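PDB 1AW9: glutathione s-transferase III from Zea mays, which probably conjugates reduced glutathione to hydrophobic electrophiles, releasing a halide from halogenated substrates, and so helps detoxify herbicides in maize. Local coordinates for residues R68-N71 against R72-S76; E137-A140 against K141-V145. All blocks are in the same frame, centred on the assembly; numbering follows the deposited sequence.

Contacts 1 and 2 are each a turn-to-turn contact within one helix. Contact 1 lies on helix 67-77 of the N-terminal, thioredoxin-like domain, and contact 2 on helix 129-152 of the all-helical C-terminal domain. Their centres are 27 Å apart, and about 11 Å separates their nearest atoms, so they do not touch. Helix 92-122 packs against side chains of both. Contact 1 adjoins the probable glutathione site: the side chain of Ala69 is about 4 Å from that of Glu66, and the side chain of Arg68 about 5 Å from that of Asn13. Contact 2 lies away from that site and holds a cadmium ion. Both reach the second subunit, and contact 2 also meets a third.

Contact 1: residues R68-N71 against R72-S76; sequences RAIN and RYIAS
The first torsions of Ile70 and Ile74 bring branches of the two side chains together one helical turn apart. Ile70 has chi1 -65°, which sets CG2 opposite the backbone N. Ile74 has chi1 -68° and turns CG1 back beside its own N, toward the preceding turn. The two side chains therefore run side by side in the same direction, and Ile70 CG2 lies 4.2 Å from Ile74 CG1. The same CG1 also rests 3.3 Å from Ile70 O. That carbonyl accepts a nearly straight bond from Ile74 N at 3.0 Å, with an N-H...O angle of 176°.

The neighbouring backbone bonds repeat the i to i+4 pattern. Tyr73 N reaches Ala69 O at 3.0 Å, and Ala75 N reaches Asn71 O at the same length. Arg72 N binds Arg68 O at 3.1 Å from above the carbonyl plane. Further along, Arg72 O is gripped twice, by Ser76 N and by Ser76 OG at 2.9 Å. These two donors come from opposite faces of its plane.

The polar ends of Arg68, Arg72, Asn71 and Tyr73 find partners elsewhere in the fold: Glu102, Glu96, Asn167 with Arg16 O, and Asp59 respectively. Ile70 packs on Leu64 of strand 62-65 and on Val17 of helix 12-23. Ala69 packs on Glu100, and Arg72 on Arg72, of the second subunit.

This is the helix that follows the last strand of the thioredoxin-like glutathione transferase domain, next to the probable glutathione site and at the dimer interface.

Contact 2: residues E137-A140 against K141-V145; sequences EQLA and KVLDV. With CD (cadmium ion), chain D.
Glu137 and Lys141 are linked by hydrogen bonds through the backbone oxygen of Glu137. Lys141 NZ reaches Glu137 O at 2.9 Å, and Lys141 N binds the same oxygen at 3.1 Å. The two donors approach from opposite faces of the carbonyl plane. The lysine chain bends at chi2 (-67°) and again at chi4 (-68°), which folds the ammonium group back over the preceding turn. NZ then lies 3.1 Å from Glu137 CG, beside the aliphatic part of the glutamate. Other backbone bonds continue the helix. Val142 N binds Gln138 O, and Leu143 N binds Leu139 O at 2.7 Å, while the bond from Asp144 N to Ala140 O is weak.

Metal binding uses the other end of Glu137. Its chain is extended, and both carboxylate oxygens hold one cadmium ion, OE1 at 2.7 Å and OE2 at 2.5 Å. Water 1 is modelled as a further ligand, at a doubtfully short distance. Asp133 of the third subunit binds the same ion, so the metal joins two chains.

Apolar contacts lie on the buried side of the helix. Leu139 CG meets Leu143 CD1 at 4.1 Å as the two side chains cross at a slant. Leu139 also packs on Phe106 and Leu113 of helix 92-122, and both leucines touch Leu183. Val142 packs on Phe51 of the second subunit.

Lys141 NZ is thus hydrogen-bonded to the carbonyl of Glu137, while the carboxylate binds the metal. The cadmium, with Lys141 nearby, probably offsets the negative charge of Glu137 and of Asp133 of the third subunit.

Contact 1: residues R68-N71 against R72-S76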
loop_
_atom_site.group_PDB
_atom_site.type_symbol
_atom_site.label_atom_id
_atom_site.label_comp_id
_atom_site.label_asym_id
_atom_site.label_seq_id
_atom_site.Cartn_x
_atom_site.Cartn_y
_atom_site.Cartn_z
ATOM N N ARG A 68 -26.631 -8.832 2.147
ATOM C CA ARG A 68 -27.634 -7.777 2.223
ATOM C C ARG A 68 -28.759 -7.980 1.209
ATOM O O ARG A 68 -29.873 -7.524 1.432
ATOM C CB ARG A 68 -26.993 -6.399 2.033
ATOM C CG ARG A 68 -25.988 -6.054 3.099
ATOM C CD ARG A 68 -25.337 -4.699 2.879
ATOM N NE ARG A 68 -24.315 -4.518 3.906
ATOM C CZ ARG A 68 -23.144 -5.142 3.896
ATOM N NH1 ARG A 68 -22.839 -5.942 2.874
ATOM N NH2 ARG A 68 -22.382 -5.152 4.984
ATOM N N ALA A 69 -28.468 -8.602 0.072
ATOM C CA ALA A 69 -29.521 -8.854 -0.906
ATOM C C ALA A 69 -30.404 -9.940 -0.307
ATOM O O ALA A 69 -31.629 -9.902 -0.416
ATOM C CB ALA A 69 -28.924 -9.324 -2.209
ATOM N N ILE A 70 -29.779 -10.919 0.322
ATOM C CA ILE A 70 -30.513 -11.990 0.962
ATOM C C ILE A 70 -31.394 -11.424 2.070
ATOM O O ILE A 70 -32.587 -11.722 2.103
ATOM C CB ILE A 70 -29.593 -13.063 1.552
ATOM C CG1 ILE A 70 -28.823 -13.779 0.429
ATOM C CG2 ILE A 70 -30.420 -14.059 2.357
ATOM C CD1 ILE A 70 -27.641 -14.642 0.913
ATOM N N ASN A 71 -30.832 -10.599 2.959
ATOM C CA ASN A 71 -31.602 -10.001 4.039
ATOM C C ASN A 71 -32.779 -9.169 3.563
ATOM O O ASN A 71 -33.861 -9.213 4.142
ATOM C CB ASN A 71 -30.701 -9.168 4.948
ATOM C CG ASN A 71 -29.871 -10.036 5.822
ATOM O OD1 ASN A 71 -29.958 -11.250 5.706
ATOM N ND2 ASN A 71 -29.081 -9.454 6.706
ATOM N N ARG A 72 -32.602 -8.431 2.486
ATOM C CA ARG A 72 -33.678 -7.600 2.040
ATOM C C ARG A 72 -34.771 -8.449 1.412
ATOM O O ARG A 72 -35.958 -8.231 1.665
ATOM C CB ARG A 72 -33.168 -6.546 1.083
ATOM C CG ARG A 72 -34.260 -5.620 0.642
ATOM C CD ARG A 72 -33.837 -4.184 0.742
ATOM N NE ARG A 72 -34.989 -3.287 0.642
ATOM C CZ ARG A 72 -34.891 -1.965 0.595
ATOM N NH1 ARG A 72 -33.694 -1.391 0.638
ATOM N NH2 ARG A 72 -35.985 -1.221 0.528
ATOM N N TYR A 73 -34.369 -9.438 0.626
ATOM C CA TYR A 73 -35.310 -10.344 -0.032
ATOM C C TYR A 73 -36.181 -11.059 1.003
ATOM O O TYR A 73 -37.395 -11.037 0.932
ATOM C CB TYR A 73 -34.542 -11.363 -0.855
ATOM C CG TYR A 73 -35.348 -12.555 -1.299
ATOM C CD1 TYR A 73 -36.137 -12.510 -2.450
ATOM C CD2 TYR A 73 -35.255 -13.760 -0.604
ATOM C CE1 TYR A 73 -36.797 -13.640 -2.899
ATOM C CE2 TYR A 73 -35.909 -14.888 -1.041
ATOM C CZ TYR A 73 -36.669 -14.825 -2.189
ATOM O OH TYR A 73 -37.239 -15.994 -2.640
ATOM N N ILE A 74 -35.543 -11.698 1.962
ATOM C CA ILE A 74 -36.242 -12.383 3.012
ATOM C C ILE A 74 -37.132 -11.414 3.808
ATOM O O ILE A 74 -38.227 -11.787 4.172
ATOM C CB ILE A 74 -35.230 -13.041 3.955
ATOM C CG1 ILE A 74 -34.508 -14.187 3.243
ATOM C CG2 ILE A 74 -35.881 -13.418 5.270
ATOM C CD1 ILE A 74 -35.406 -15.255 2.647
ATOM N N ALA A 75 -36.668 -10.191 4.076
ATOM C CA ALA A 75 -37.431 -9.209 4.860
ATOM C C ALA A 75 -38.714 -8.755 4.182
ATOM O O ALA A 75 -39.691 -8.426 4.852
ATOM C CB ALA A 75 -36.573 -8.002 5.225
ATOM N N SER A 76 -38.720 -8.704 2.860
ATOM C CA SER A 76 -39.936 -8.298 2.166
ATOM C C SER A 76 -40.784 -9.500 1.766
ATOM O O SER A 76 -42.006 -9.430 1.794
ATOM C CB SER A 76 -39.622 -7.420 0.949
ATOM O OG SER A 76 -38.497 -7.896 0.228
#

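Contact 2: residues E137-A140 against K141-V145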
loop_
_atom_site.group_PDB
_atom_site.type_symbol
_atom_site.label_atom_id
_atom_site.label_comp_id
_atom_site.label_asym_id
_atom_site.label_seq_id
_atom_site.Cartn_x
_atom_site.Cartn_y
_atom_site.Cartn_z
ATOM N N GLU A 137 -9.809 4.693 13.228
ATOM C CA GLU A 137 -10.057 6.109 13.158
ATOM C C GLU A 137 -11.210 6.460 12.242
ATOM O O GLU A 137 -12.016 7.345 12.557
ATOM C CB GLU A 137 -8.831 6.792 12.674
ATOM C CG GLU A 137 -9.041 8.233 12.687
ATOM C CD GLU A 137 -7.903 8.953 12.110
ATOM O OE1 GLU A 137 -6.812 8.345 11.956
ATOM O OE2 GLU A 137 -8.108 10.147 11.800
ATOM N N GLN A 138 -11.268 5.795 11.090
ATOM C CA GLN A 138 -12.352 6.008 10.148
ATOM C C GLN A 138 -13.688 5.568 10.759
ATOM O O GLN A 138 -14.687 6.257 10.606
ATOM C CB GLN A 138 -12.052 5.286 8.826
ATOM C CG GLN A 138 -10.981 6.010 8.032
ATOM C CD GLN A 138 -10.618 5.366 6.715
ATOM O OE1 GLN A 138 -11.123 4.310 6.341
ATOM N NE2 GLN A 138 -9.759 6.028 5.986
ATOM N N LEU A 139 -13.696 4.432 11.458
ATOM C CA LEU A 139 -14.904 3.916 12.121
ATOM C C LEU A 139 -15.266 4.877 13.227
ATOM O O LEU A 139 -16.431 5.172 13.387
ATOM C CB LEU A 139 -14.690 2.516 12.709
ATOM C CG LEU A 139 -15.958 1.780 13.192
ATOM C CD1 LEU A 139 -17.058 1.731 12.093
ATOM C CD2 LEU A 139 -15.618 0.405 13.680
ATOM N N ALA A 140 -14.288 5.389 13.975
ATOM C CA ALA A 140 -14.566 6.383 15.026
ATOM C C ALA A 140 -15.346 7.588 14.459
ATOM O O ALA A 140 -16.352 7.988 15.050
ATOM C CB ALA A 140 -13.265 6.886 15.679
ATOM N N LYS A 141 -14.870 8.187 13.360
ATOM C CA LYS A 141 -15.570 9.321 12.748
ATOM C C LYS A 141 -16.983 8.914 12.326
ATOM O O LYS A 141 -17.931 9.695 12.434
ATOM C CB LYS A 141 -14.847 9.833 11.510
ATOM C CG LYS A 141 -13.382 10.009 11.663
ATOM C CD LYS A 141 -13.059 11.112 12.626
ATOM C CE LYS A 141 -11.603 11.023 13.066
ATOM N NZ LYS A 141 -11.361 9.803 13.919
ATOM N N VAL A 142 -17.101 7.720 11.762
ATOM C CA VAL A 142 -18.387 7.184 11.345
ATOM C C VAL A 142 -19.305 7.044 12.575
ATOM O O VAL A 142 -20.454 7.491 12.533
ATOM C CB VAL A 142 -18.218 5.816 10.579
ATOM C CG1 VAL A 142 -19.567 5.068 10.421
ATOM C CG2 VAL A 142 -17.658 6.081 9.224
ATOM N N LEU A 143 -18.800 6.483 13.675
ATOM C CA LEU A 143 -19.606 6.313 14.890
ATOM C C LEU A 143 -19.972 7.634 15.620
ATOM O O LEU A 143 -20.908 7.660 16.412
ATOM C CB LEU A 143 -18.992 5.269 15.819
ATOM C CG LEU A 143 -19.009 3.798 15.321
ATOM C CD1 LEU A 143 -18.334 2.845 16.296
ATOM C CD2 LEU A 143 -20.379 3.306 15.070
ATOM N N ASP A 144 -19.286 8.735 15.297
ATOM C CA ASP A 144 -19.598 10.044 15.864
ATOM C C ASP A 144 -20.874 10.528 15.206
ATOM O O ASP A 144 -21.627 11.283 15.791
ATOM C CB ASP A 144 -18.504 11.062 15.581
ATOM C CG ASP A 144 -17.320 10.906 16.493
ATOM O OD1 ASP A 144 -17.416 10.262 17.554
ATOM O OD2 ASP A 144 -16.253 11.408 16.135
ATOM N N VAL A 145 -21.068 10.146 13.950
ATOM C CA VAL A 145 -22.276 10.506 13.223
ATOM C C VAL A 145 -23.453 9.642 13.698
ATOM O O VAL A 145 -24.578 10.113 13.755
ATOM C CB VAL A 145 -22.098 10.437 11.688
ATOM C CG1 VAL A 145 -23.441 10.721 11.000
ATOM C CG2 VAL A 145 -21.015 11.453 11.229
HETATM CD CD CD D . -5.721 10.774 11.690
HETATM O O HOH W 1 -6.503 11.354 10.084
#